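Local atomic coordinates of DegV family protein (Streptococcus agalactiae, PDB entry 3LUP), a protein that binds a fatty acid, seen here as elaidic acid, and may take part in lipid transport or fatty acid metabolism. Residues Gln44-Leu48 against Asp49-Asp53; Glu140-Asp143 against Phe144-Val148; Leu176-Gly179 against Ser180-Ile183. All blocks are in the same frame, centred on the assembly; numbering follows the deposited sequence.

In the fold
All three contacts lie at the first turn of a helix, where the N-cap residue and its neighbours meet the side chains that follow. Each mixes buried and exposed residues, well away from the centre of the chain. Contact 1 opens helix 48-57 with a true side-chain cap, that of T47, and two buried tyrosines, the Y51 side chain about 10 Å from the bound elaidic acid. Contact 2, on the opposite side of the chain's centre, starts helix 144-155 beside helix 124-138 and relies on apolar packing. Contact 3 begins helix 179-186 beside strand 201-205 of the six-stranded sheet, with backbone bonds and a water bridge; the L176 side chain is about 9 Å from the ligand.

Contact 1 (Gln44-Leu48 against Asp49-Asp53); sequences QNLTL and DQYYD
T47 caps helix 48-57 by receiving the backbone N-H of Q50 on its hydroxyl, with Q50 N 3.1 Å from T47 OG1 and an N-H...O angle of 164°. The hydroxyl can do so because chi1 of 78° sets OG1 between the backbone N and the carbonyl carbon, facing the N-H of Q50. Two backbone bonds continue the pattern: Y51 N donates to T47 O at 3.0 Å, and Y52 N to L48 O at 3.3 Å.

The apolar contacts lie on two sides of this turn. L46 brings its CD2 methyl to the edge of the Y51 ring, near the ring plane and 4.0 Å from Y51 CD1, while its CD1 methyl sits by the backbone N of Y51. L48 and Y52 run alongside each other, and L48 CG meets Y52 CE2 at 3.8 Å. The tyrosines also touch one another, Y51 CD2 lying over the centre of the Y52 ring.

Both tyrosines pack on A269 of helix 266-272, and Y51 OH is hydrogen-bonded to T270 OG1. D49 forms a salt bridge with R238. The hydroxyl cap therefore satisfies an amide of the first turn, while L46 and the tyrosines pack the turn against strand 33-34 and helix 266-272, with L48 lying along Y52 and the phenol oxygen of the buried Y51 also provided with a partner.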
ATOM      1  N   GLN A  44       9.087   7.721 -15.216  1.00 43.09           N
ATOM      2  CA  GLN A  44      10.124   8.621 -15.726  1.00 42.44           C
ATOM      3  C   GLN A  44      11.162   7.855 -16.547  1.00 41.97           C
ATOM      4  O   GLN A  44      11.536   8.254 -17.654  1.00 41.74           O
ATOM      5  CB  GLN A  44      10.817   9.321 -14.558  1.00 42.21           C
ATOM      6  CG  GLN A  44      12.168   9.953 -14.901  1.00 43.44           C
ATOM      7  CD  GLN A  44      12.655  10.957 -13.856  1.00 44.52           C
ATOM      8  OE1 GLN A  44      12.512  10.749 -12.645  1.00 44.23           O
ATOM      9  NE2 GLN A  44      13.235  12.057 -14.330  1.00 44.89           N
ATOM     10  N   ASN A  45      11.562   6.717 -15.992  1.00 41.33           N
ATOM     11  CA  ASN A  45      12.831   6.080 -16.258  1.00 40.50           C
ATOM     12  C   ASN A  45      12.611   4.602 -16.542  1.00 40.06           C
ATOM     13  O   ASN A  45      13.527   3.886 -16.956  1.00 39.67           O
ATOM     14  CB  ASN A  45      13.652   6.232 -14.976  1.00 40.57           C
ATOM     15  CG  ASN A  45      15.115   5.925 -15.161  1.00 40.48           C
ATOM     16  OD1 ASN A  45      15.818   5.653 -14.184  1.00 39.22           O
ATOM     17  ND2 ASN A  45      15.589   5.967 -16.409  1.00 39.50           N
ATOM     18  N   LEU A  46      11.381   4.156 -16.303  1.00 39.60           N
ATOM     19  CA  LEU A  46      11.030   2.744 -16.307  1.00 39.03           C
ATOM     20  C   LEU A  46       9.520   2.566 -16.428  1.00 38.74           C
ATOM     21  O   LEU A  46       8.754   3.077 -15.602  1.00 38.39           O
ATOM     22  CB  LEU A  46      11.526   2.081 -15.016  1.00 38.99           C
ATOM     23  CG  LEU A  46      11.122   0.623 -14.764  1.00 39.17           C
ATOM     24  CD1 LEU A  46      12.125  -0.343 -15.360  1.00 39.54           C
ATOM     25  CD2 LEU A  46      10.974   0.363 -13.290  1.00 38.65           C
ATOM     26  N   THR A  47       9.100   1.844 -17.464  1.00 38.58           N
ATOM     27  CA  THR A  47       7.694   1.447 -17.607  1.00 38.55           C
ATOM     28  C   THR A  47       7.447   0.115 -16.890  1.00 38.60           C
ATOM     29  O   THR A  47       8.404  -0.602 -16.552  1.00 38.62           O
ATOM     30  CB  THR A  47       7.254   1.307 -19.090  1.00 38.44           C
ATOM     31  OG1 THR A  47       7.737   0.069 -19.630  1.00 37.88           O
ATOM     32  CG2 THR A  47       7.747   2.484 -19.921  1.00 38.03           C
ATOM     33  N   LEU A  48       6.173  -0.222 -16.669  1.00 38.34           N
ATOM     34  CA  LEU A  48       5.847  -1.492 -16.023  1.00 37.92           C
ATOM     35  C   LEU A  48       6.289  -2.689 -16.874  1.00 37.68           C
ATOM     36  O   LEU A  48       6.725  -3.702 -16.324  1.00 37.94           O
ATOM     37  CB  LEU A  48       4.363  -1.589 -15.602  1.00 37.75           C
ATOM     38  CG  LEU A  48       4.031  -2.742 -14.614  1.00 38.34           C
ATOM     39  CD1 LEU A  48       4.598  -2.516 -13.190  1.00 37.76           C
ATOM     40  CD2 LEU A  48       2.546  -3.114 -14.541  1.00 37.68           C
ATOM     41  N   ASP A  49       6.223  -2.563 -18.204  1.00 37.21           N
ATOM     42  CA  ASP A  49       6.630  -3.660 -19.089  1.00 36.44           C
ATOM     43  C   ASP A  49       8.133  -3.860 -19.107  1.00 36.10           C
ATOM     44  O   ASP A  49       8.611  -4.994 -19.142  1.00 36.05           O
ATOM     45  CB  ASP A  49       6.077  -3.479 -20.498  1.00 36.41           C
ATOM     46  CG  ASP A  49       4.764  -4.215 -20.697  1.00 37.57           C
ATOM     47  OD1 ASP A  49       4.784  -5.463 -20.891  1.00 38.92           O
ATOM     48  OD2 ASP A  49       3.710  -3.545 -20.657  1.00 37.25           O
ATOM     49  N   GLN A  50       8.877  -2.757 -19.060  1.00 35.87           N
ATOM     50  CA  GLN A  50      10.337  -2.819 -18.987  1.00 35.55           C
ATOM     51  C   GLN A  50      10.746  -3.447 -17.666  1.00 35.45           C
ATOM     52  O   GLN A  50      11.733  -4.196 -17.616  1.00 35.33           O
ATOM     53  CB  GLN A  50      10.971  -1.430 -19.093  1.00 35.51           C
ATOM     54  CG  GLN A  50      11.230  -0.913 -20.509  1.00 35.47           C
ATOM     55  CD  GLN A  50      11.900   0.469 -20.508  1.00 34.74           C
ATOM     56  OE1 GLN A  50      12.094   1.073 -19.455  1.00 35.33           O
ATOM     57  NE2 GLN A  50      12.250   0.963 -21.685  1.00 33.51           N
ATOM     58  N   TYR A  51       9.976  -3.133 -16.614  1.00 34.99           N
ATOM     59  CA  TYR A  51      10.245  -3.620 -15.271  1.00 34.53           C
ATOM     60  C   TYR A  51      10.264  -5.125 -15.202  1.00 35.18           C
ATOM     61  O   TYR A  51      11.214  -5.710 -14.681  1.00 35.51           O
ATOM     62  CB  TYR A  51       9.212  -3.131 -14.260  1.00 34.10           C
ATOM     63  CG  TYR A  51       9.403  -3.836 -12.936  1.00 32.36           C
ATOM     64  CD1 TYR A  51      10.376  -3.412 -12.037  1.00 30.35           C
ATOM     65  CD2 TYR A  51       8.659  -4.966 -12.610  1.00 31.78           C
ATOM     66  CE1 TYR A  51      10.587  -4.063 -10.840  1.00 29.68           C
ATOM     67  CE2 TYR A  51       8.854  -5.627 -11.414  1.00 31.14           C
ATOM     68  CZ  TYR A  51       9.817  -5.166 -10.527  1.00 31.08           C
ATOM     69  OH  TYR A  51      10.018  -5.827  -9.333  1.00 31.51           O
ATOM     70  N   TYR A  52       9.193  -5.744 -15.696  1.00 35.73           N
ATOM     71  CA  TYR A  52       9.066  -7.201 -15.673  1.00 36.16           C
ATOM     72  C   TYR A  52      10.077  -7.899 -16.573  1.00 36.77           C
ATOM     73  O   TYR A  52      10.568  -8.980 -16.244  1.00 36.24           O
ATOM     74  CB  TYR A  52       7.640  -7.622 -16.024  1.00 35.88           C
ATOM     75  CG  TYR A  52       6.687  -7.490 -14.866  1.00 34.10           C
ATOM     76  CD1 TYR A  52       6.710  -8.409 -13.808  1.00 32.95           C
ATOM     77  CD2 TYR A  52       5.754  -6.460 -14.825  1.00 32.98           C
ATOM     78  CE1 TYR A  52       5.830  -8.294 -12.721  1.00 32.38           C
ATOM     79  CE2 TYR A  52       4.861  -6.335 -13.756  1.00 32.69           C
ATOM     80  CZ  TYR A  52       4.909  -7.250 -12.701  1.00 32.50           C
ATOM     81  OH  TYR A  52       4.031  -7.121 -11.646  1.00 31.33           O
ATOM     82  N   ASP A  53      10.387  -7.266 -17.700  1.00 38.19           N
ATOM     83  CA  ASP A  53      11.466  -7.721 -18.568  1.00 39.74           C
ATOM     84  C   ASP A  53      12.802  -7.694 -17.845  1.00 40.58           C
ATOM     85  O   ASP A  53      13.571  -8.659 -17.930  1.00 40.55           O
ATOM     86  CB  ASP A  53      11.547  -6.861 -19.820  1.00 39.82           C
ATOM     87  CG  ASP A  53      10.548  -7.272 -20.865  1.00 40.76           C
ATOM     88  OD1 ASP A  53      10.132  -8.457 -20.877  1.00 40.69           O
ATOM     89  OD2 ASP A  53      10.186  -6.402 -21.679  1.00 41.34           O
TER

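Contact 2 (Glu140-Asp143 against Phe144-Val148); sequences EGMD and FDVIV
A chi1 of -175° places V146 CG1 opposite the backbone N and turns that methyl to the selenomethionine M142, whose chain runs extended to SE and then bends at chi3 (-69°). In I147 the branch CG1 is instead anti to the carbonyl carbon, which lays the ethyl arm back over the residues before the helix. A short connection here joins helix 124-138 to helix 144-155: G141, with positive phi, ends the first in a Schellman motif, and D143 stands at the N-cap of the second.

M142 crosses V146 at about a right angle, its CG 3.5 Å from V146 CG1 and its SE 3.7 Å from the same methyl. Along I147 the packing starts nearer the backbone, M142 CB lying 3.6 Å from I147 CG1, and SE also reaches this methylene. M142 thus lies against both of two successive side chains, V146 and I147. C137 of the preceding helix touches both M142 and I147, so the apolar cluster spans the two helices.

D143 contributes its backbone to the turn. Its carboxylate makes no capping bond, but CB is 4.0 Å from V146 CG2. On another side of the turn F144 packs against T114 and A116 of strand 114-116 and its ring meets that of H86; V148 CG2 lies over one face of the F144 ring, offset toward the rim. The first helical bond runs from I147 N to D143 O at 2.9 Å, with the donor nearly along the C=O axis.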
ATOM      1  N   GLU A 140     -15.892  18.241   3.476  1.00 46.59           N
ATOM      2  CA  GLU A 140     -17.108  18.197   4.295  1.00 46.16           C
ATOM      3  C   GLU A 140     -17.084  19.219   5.449  1.00 45.80           C
ATOM      4  O   GLU A 140     -18.037  19.307   6.231  1.00 45.42           O
ATOM      5  CB  GLU A 140     -17.363  16.759   4.818  1.00 46.17           C
ATOM      6  N   GLY A 141     -15.991  19.981   5.542  1.00 45.46           N
ATOM      7  CA  GLY A 141     -15.843  21.041   6.547  1.00 45.01           C
ATOM      8  C   GLY A 141     -15.312  20.576   7.895  1.00 44.72           C
ATOM      9  O   GLY A 141     -15.509  21.252   8.914  1.00 44.47           O
HETATM   10  N   MSE A 142     -14.624  19.435   7.896  1.00 44.35           N
HETATM   11  CA  MSE A 142     -14.158  18.794   9.124  1.00 44.14           C
HETATM   12  C   MSE A 142     -12.814  19.383   9.589  1.00 43.41           C
HETATM   13  O   MSE A 142     -11.946  19.690   8.767  1.00 43.00           O
HETATM   14  CB  MSE A 142     -14.032  17.291   8.874  1.00 44.68           C
HETATM   15  CG  MSE A 142     -14.451  16.368  10.017  1.00 46.40           C
HETATM   16 SE   MSE A 142     -14.084  14.455   9.604  0.75 50.43          SE
HETATM   17  CE  MSE A 142     -15.422  14.198   8.197  1.00 49.57           C
ATOM     18  N   ASP A 143     -12.663  19.549  10.906  1.00 42.65           N
ATOM     19  CA  ASP A 143     -11.428  20.068  11.507  1.00 42.02           C
ATOM     20  C   ASP A 143     -10.300  19.065  11.372  1.00 41.06           C
ATOM     21  O   ASP A 143     -10.530  17.850  11.389  1.00 40.82           O
ATOM     22  CB  ASP A 143     -11.608  20.399  12.996  1.00 42.43           C
ATOM     23  CG  ASP A 143     -12.324  21.718  13.227  1.00 44.23           C
ATOM     24  OD1 ASP A 143     -12.093  22.679  12.456  1.00 46.75           O
ATOM     25  OD2 ASP A 143     -13.120  21.799  14.193  1.00 45.69           O
ATOM     26  N   PHE A 144      -9.083  19.594  11.266  1.00 39.67           N
ATOM     27  CA  PHE A 144      -7.895  18.791  11.082  1.00 37.90           C
ATOM     28  C   PHE A 144      -7.787  17.650  12.089  1.00 37.68           C
ATOM     29  O   PHE A 144      -7.575  16.508  11.681  1.00 37.72           O
ATOM     30  CB  PHE A 144      -6.642  19.657  11.107  1.00 37.25           C
ATOM     31  CG  PHE A 144      -5.411  18.921  10.703  1.00 35.38           C
ATOM     32  CD1 PHE A 144      -5.194  18.587   9.367  1.00 34.00           C
ATOM     33  CD2 PHE A 144      -4.475  18.541  11.654  1.00 33.84           C
ATOM     34  CE1 PHE A 144      -4.059  17.887   8.980  1.00 33.22           C
ATOM     35  CE2 PHE A 144      -3.336  17.846  11.282  1.00 34.11           C
ATOM     36  CZ  PHE A 144      -3.128  17.515   9.932  1.00 33.83           C
ATOM     37  N   ASP A 145      -7.954  17.936  13.381  1.00 37.10           N
ATOM     38  CA  ASP A 145      -7.861  16.874  14.406  1.00 37.01           C
ATOM     39  C   ASP A 145      -8.902  15.774  14.230  1.00 36.06           C
ATOM     40  O   ASP A 145      -8.616  14.603  14.475  1.00 35.95           O
ATOM     41  CB  ASP A 145      -7.951  17.435  15.823  1.00 37.46           C
ATOM     42  CG  ASP A 145      -6.719  18.214  16.217  1.00 39.24           C
ATOM     43  OD1 ASP A 145      -5.819  18.398  15.359  1.00 39.95           O
ATOM     44  OD2 ASP A 145      -6.658  18.649  17.391  1.00 41.57           O
ATOM     45  N   VAL A 146     -10.098  16.174  13.805  1.00 34.98           N
ATOM     46  CA  VAL A 146     -11.189  15.257  13.532  1.00 34.23           C
ATOM     47  C   VAL A 146     -10.896  14.393  12.291  1.00 33.82           C
ATOM     48  O   VAL A 146     -11.134  13.181  12.300  1.00 34.22           O
ATOM     49  CB  VAL A 146     -12.537  16.016  13.392  1.00 34.20           C
ATOM     50  CG1 VAL A 146     -13.708  15.050  13.218  1.00 33.83           C
ATOM     51  CG2 VAL A 146     -12.774  16.898  14.609  1.00 34.41           C
ATOM     52  N   ILE A 147     -10.379  15.003  11.230  1.00 32.80           N
ATOM     53  CA  ILE A 147     -10.020  14.246  10.047  1.00 31.84           C
ATOM     54  C   ILE A 147      -8.985  13.208  10.441  1.00 31.62           C
ATOM     55  O   ILE A 147      -9.215  12.017  10.256  1.00 31.88           O
ATOM     56  CB  ILE A 147      -9.519  15.158   8.913  1.00 31.90           C
ATOM     57  CG1 ILE A 147     -10.669  16.070   8.452  1.00 31.69           C
ATOM     58  CG2 ILE A 147      -8.965  14.326   7.759  1.00 31.50           C
ATOM     59  CD1 ILE A 147     -10.353  16.983   7.290  1.00 30.61           C
ATOM     60  N   VAL A 148      -7.877  13.668  11.024  1.00 31.38           N
ATOM     61  CA  VAL A 148      -6.784  12.814  11.542  1.00 31.15           C
ATOM     62  C   VAL A 148      -7.312  11.661  12.397  1.00 31.22           C
ATOM     63  O   VAL A 148      -6.812  10.518  12.363  1.00 30.77           O
ATOM     64  CB  VAL A 148      -5.804  13.646  12.415  1.00 30.99           C
ATOM     65  CG1 VAL A 148      -4.761  12.757  13.071  1.00 31.25           C
ATOM     66  CG2 VAL A 148      -5.126  14.701  11.594  1.00 30.91           C
TER

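Contact 3 (Leu176-Gly179 against Ser180-Ile183); sequences LSNG and SAII
I182 folds its side chain back over the type II beta turn L176-G179, which leads through the N-cap residue N178 into helix 179-186. From CB, 4.0 Å from N178 O, the chain divides. A chi1 of 58° tucks CG1 back toward its own main chain, a placement that brings it over the start of the helix, 3.3 Å from N178 O. The CG2 branch heads toward the amide of N178 and meets ND2. Beyond CG1 the chain is extended, and the terminal CD1 reaches S177 O and, at 4.3 Å, the CD2 methyl of L176. I182 also touches V203 of strand 201-205, while L176 packs on L170 and V171 of helix 168-173. I182 thus joins the first turn of helix 179-186 to the preceding beta turn and to strand 201-205.

The backbone oxygen under this side chain is gripped twice. I182 N approaches N178 O in the carbonyl plane, whereas A181 N comes from above that plane, 46° out of it, with an N-H...O angle of 133°. The next carbonyl, G179 O, accepts weak bonds from I182 N and I183 N, so that I182 N is shared between N178 O and G179 O. S177 completes the attachment to the sheet: its OG is hydrogen-bonded to I201 O.

Although it occupies the N-cap position, N178 makes no capping bond with its side chain. Its amide instead lies against the A181 methyl, with N178 CG 3.6 Å from A181 CB. On the exposed side a water joins the side chains of the N-cap residue N178 and of S180: it donates to N178 OD1 at 3.0 Å and lies 2.9 Å from S180 OG.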
ATOM      1  N   LEU A 176       8.764  -9.952   4.818  1.00 36.60           N
ATOM      2  CA  LEU A 176       8.176 -11.018   5.630  1.00 36.48           C
ATOM      3  C   LEU A 176       8.956 -11.131   6.941  1.00 36.51           C
ATOM      4  O   LEU A 176      10.180 -11.341   6.932  1.00 36.42           O
ATOM      5  CB  LEU A 176       8.174 -12.365   4.891  1.00 36.29           C
ATOM      6  CG  LEU A 176       7.621 -13.553   5.700  1.00 35.91           C
ATOM      7  CD1 LEU A 176       6.153 -13.363   6.085  1.00 35.12           C
ATOM      8  CD2 LEU A 176       7.806 -14.867   4.965  1.00 34.76           C
ATOM      9  N   SER A 177       8.252 -10.984   8.062  1.00 36.14           N
ATOM     10  CA  SER A 177       8.904 -10.979   9.372  1.00 36.05           C
ATOM     11  C   SER A 177       9.331 -12.383   9.752  1.00 35.62           C
ATOM     12  O   SER A 177       8.583 -13.339   9.500  1.00 35.68           O
ATOM     13  CB  SER A 177       7.968 -10.429  10.439  1.00 36.03           C
ATOM     14  OG  SER A 177       6.968  -9.626   9.840  1.00 37.91           O
ATOM     15  N   ASN A 178      10.525 -12.476  10.360  1.00 35.22           N
ATOM     16  CA  ASN A 178      11.189 -13.729  10.768  1.00 34.59           C
ATOM     17  C   ASN A 178      11.347 -14.715   9.596  1.00 34.41           C
ATOM     18  O   ASN A 178      11.519 -15.926   9.803  1.00 34.32           O
ATOM     19  CB  ASN A 178      10.477 -14.370  11.982  1.00 34.57           C
ATOM     20  CG  ASN A 178      11.319 -15.452  12.668  1.00 34.87           C
ATOM     21  OD1 ASN A 178      12.547 -15.380  12.688  1.00 35.83           O
ATOM     22  ND2 ASN A 178      10.654 -16.460  13.227  1.00 34.31           N
ATOM     23  N   GLY A 179      11.321 -14.168   8.373  1.00 33.97           N
ATOM     24  CA  GLY A 179      11.228 -14.940   7.127  1.00 33.44           C
ATOM     25  C   GLY A 179      12.300 -15.990   6.918  1.00 33.33           C
ATOM     26  O   GLY A 179      12.006 -17.107   6.512  1.00 33.30           O
ATOM     27  N   SER A 180      13.545 -15.638   7.207  1.00 33.00           N
ATOM     28  CA  SER A 180      14.648 -16.556   7.025  1.00 32.92           C
ATOM     29  C   SER A 180      14.591 -17.732   8.011  1.00 32.89           C
ATOM     30  O   SER A 180      15.146 -18.805   7.739  1.00 32.54           O
ATOM     31  CB  SER A 180      15.971 -15.806   7.136  1.00 33.12           C
ATOM     32  OG  SER A 180      16.018 -15.061   8.342  1.00 33.70           O
ATOM     33  N   ALA A 181      13.911 -17.531   9.141  1.00 32.74           N
ATOM     34  CA  ALA A 181      13.709 -18.602  10.125  1.00 32.85           C
ATOM     35  C   ALA A 181      12.533 -19.520   9.788  1.00 32.79           C
ATOM     36  O   ALA A 181      12.542 -20.693  10.137  1.00 32.67           O
ATOM     37  CB  ALA A 181      13.542 -18.022  11.523  1.00 32.88           C
ATOM     38  N   ILE A 182      11.524 -18.983   9.111  1.00 32.89           N
ATOM     39  CA  ILE A 182      10.307 -19.743   8.807  1.00 33.05           C
ATOM     40  C   ILE A 182      10.170 -20.200   7.337  1.00 33.39           C
ATOM     41  O   ILE A 182       9.242 -20.946   7.009  1.00 33.48           O
ATOM     42  CB  ILE A 182       9.017 -18.980   9.243  1.00 32.57           C
ATOM     43  CG1 ILE A 182       8.939 -17.606   8.569  1.00 32.31           C
ATOM     44  CG2 ILE A 182       8.948 -18.856  10.763  1.00 32.33           C
ATOM     45  CD1 ILE A 182       7.619 -16.893   8.763  1.00 31.01           C
ATOM     46  N   ILE A 183      11.089 -19.769   6.472  1.00 33.63           N
ATOM     47  CA  ILE A 183      10.967 -20.027   5.028  1.00 34.18           C
ATOM     48  C   ILE A 183      10.916 -21.526   4.676  1.00 34.42           C
ATOM     49  O   ILE A 183      10.077 -21.946   3.871  1.00 34.50           O
ATOM     50  CB  ILE A 183      12.031 -19.258   4.187  1.00 34.28           C
ATOM     51  CG1 ILE A 183      11.847 -19.534   2.688  1.00 35.48           C
ATOM     52  CG2 ILE A 183      13.459 -19.540   4.675  1.00 34.21           C
ATOM     53  CD1 ILE A 183      12.923 -18.869   1.767  1.00 37.40           C
TER
HETATM   54  O   HOH W   1      14.553 -14.320  10.695  1.00 31.83           O